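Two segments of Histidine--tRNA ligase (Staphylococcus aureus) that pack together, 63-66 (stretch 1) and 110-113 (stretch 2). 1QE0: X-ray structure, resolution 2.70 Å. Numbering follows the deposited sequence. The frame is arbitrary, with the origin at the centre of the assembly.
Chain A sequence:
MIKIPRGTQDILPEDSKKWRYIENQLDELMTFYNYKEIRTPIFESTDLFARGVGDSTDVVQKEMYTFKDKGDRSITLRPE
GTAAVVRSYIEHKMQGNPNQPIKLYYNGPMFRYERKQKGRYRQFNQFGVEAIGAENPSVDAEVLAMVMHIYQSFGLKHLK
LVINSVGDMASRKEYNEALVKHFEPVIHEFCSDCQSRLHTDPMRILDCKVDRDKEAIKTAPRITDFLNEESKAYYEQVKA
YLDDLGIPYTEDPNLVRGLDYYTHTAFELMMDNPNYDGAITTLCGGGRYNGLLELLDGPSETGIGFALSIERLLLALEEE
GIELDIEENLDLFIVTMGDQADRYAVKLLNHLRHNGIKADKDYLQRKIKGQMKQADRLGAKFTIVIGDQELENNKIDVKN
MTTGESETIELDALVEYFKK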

# COMPACT_ATOMS: atom_id res chain seq x y z
N GLU A 63 8.59 21.60 -10.61
CA GLU A 63 9.80 21.61 -9.72
C GLU A 63 9.81 20.45 -8.71
O GLU A 63 8.76 19.85 -8.44
CB GLU A 63 9.94 22.96 -9.01
N MET A 64 11.00 20.11 -8.23
CA MET A 64 11.20 19.01 -7.27
C MET A 64 11.67 19.53 -5.90
O MET A 64 12.21 20.63 -5.78
CB MET A 64 12.22 18.01 -7.83
CG MET A 64 11.79 17.38 -9.12
SD MET A 64 13.09 16.28 -9.69
CE MET A 64 14.30 17.41 -10.19
N TYR A 65 11.40 18.77 -4.84
CA TYR A 65 11.81 19.20 -3.52
C TYR A 65 13.20 18.74 -3.30
O TYR A 65 13.43 17.58 -2.92
CB TYR A 65 10.91 18.59 -2.46
CG TYR A 65 9.52 19.10 -2.48
CD1 TYR A 65 8.64 18.71 -3.49
CD2 TYR A 65 9.07 19.96 -1.49
CE1 TYR A 65 7.33 19.17 -3.50
CE2 TYR A 65 7.76 20.41 -1.48
CZ TYR A 65 6.90 20.01 -2.48
OH TYR A 65 5.60 20.42 -2.44
N THR A 66 14.16 19.62 -3.56
CA THR A 66 15.55 19.28 -3.35
C THR A 66 16.03 20.05 -2.14
O THR A 66 15.55 21.13 -1.85
CB THR A 66 16.43 19.66 -4.56
OG1 THR A 66 15.86 19.14 -5.77
CG2 THR A 66 17.85 19.10 -4.38
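Stretch 2, residues 110-113: MFRY

Stretch 2 is extended from Met 110 to Arg 112, strand to Phe 111, then loop. The pairing runs in opposite order before the chains part: Glu 63 CA lies 4.9 Å from Tyr 113 CA, and Met 64 CA 5.4 Å from Arg 112 CA. One backbone hydrogen bond ties the two, from Tyr 113 N to Glu 63 O at 2.7 Å.

Tyr 65 and Tyr 113 bury the most surface between the stretches. The CB of Tyr 65 points sideways, but chi1 near m (-68°) and chi2 of 74° bring its end nearer to stretch 2. Tyr 65 CD1 lies 4.0 Å from Phe 111 CB, and Tyr 65 CE1 4.1 Å from Arg 112 C, at the ring edge.

The CA-to-CB bond of Tyr 113 points toward stretch 1. With chi1 t (-176°), its ring turns its edge toward the face of Tyr 65, the planes at 71° in an offset edge-to-face pair. Tyr 65 OH is 3.5 Å from Tyr 113 CD1. Glu 63 CB is 3.9 Å from Tyr 113 CB; the rest of the Glu 63 side chain is not modelled.

The same bond of Phe 111 points toward stretch 1, but with chi1 m its ring leads away, leaving CB to meet Tyr 65. Those of Arg 112 and Met 64 point away. Met 110 and Thr 66 do not touch the opposite stretch.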

# COMPACT_ATOMS: atom_id res chain seq x y z
N MET A 110 4.29 10.44 -4.28
CA MET A 110 5.28 11.05 -5.15
C MET A 110 5.21 12.55 -4.82
O MET A 110 4.18 13.01 -4.31
CB MET A 110 4.93 10.81 -6.61
CG MET A 110 4.88 9.36 -6.98
SD MET A 110 6.47 8.58 -6.72
CE MET A 110 5.97 6.91 -6.36
N PHE A 111 6.25 13.33 -5.15
CA PHE A 111 6.26 14.76 -4.85
C PHE A 111 6.68 15.70 -5.97
O PHE A 111 7.88 15.86 -6.23
CB PHE A 111 7.18 15.00 -3.66
CG PHE A 111 6.85 14.15 -2.48
CD1 PHE A 111 6.09 14.67 -1.43
CD2 PHE A 111 7.24 12.81 -2.44
CE1 PHE A 111 5.73 13.86 -0.37
CE2 PHE A 111 6.88 11.99 -1.39
CZ PHE A 111 6.12 12.51 -0.36
N ARG A 112 5.73 16.35 -6.62
CA ARG A 112 6.08 17.29 -7.67
C ARG A 112 5.58 18.62 -7.15
O ARG A 112 4.44 18.71 -6.70
CB ARG A 112 5.45 16.89 -9.00
CG ARG A 112 5.96 15.51 -9.48
CD ARG A 112 5.28 14.99 -10.75
NE ARG A 112 5.64 13.59 -11.00
CZ ARG A 112 4.92 12.71 -11.69
NH1 ARG A 112 3.76 13.06 -12.24
NH2 ARG A 112 5.30 11.44 -11.76
N TYR A 113 6.48 19.59 -7.04
CA TYR A 113 6.15 20.91 -6.54
C TYR A 113 5.18 21.74 -7.41
O TYR A 113 4.34 22.45 -6.81
CB TYR A 113 7.41 21.72 -6.28
CG TYR A 113 7.08 23.05 -5.67
CD1 TYR A 113 6.80 23.15 -4.32
CD2 TYR A 113 6.98 24.19 -6.45
CE1 TYR A 113 6.42 24.34 -3.75
CE2 TYR A 113 6.61 25.40 -5.89
CZ TYR A 113 6.33 25.47 -4.54
OH TYR A 113 5.98 26.66 -3.96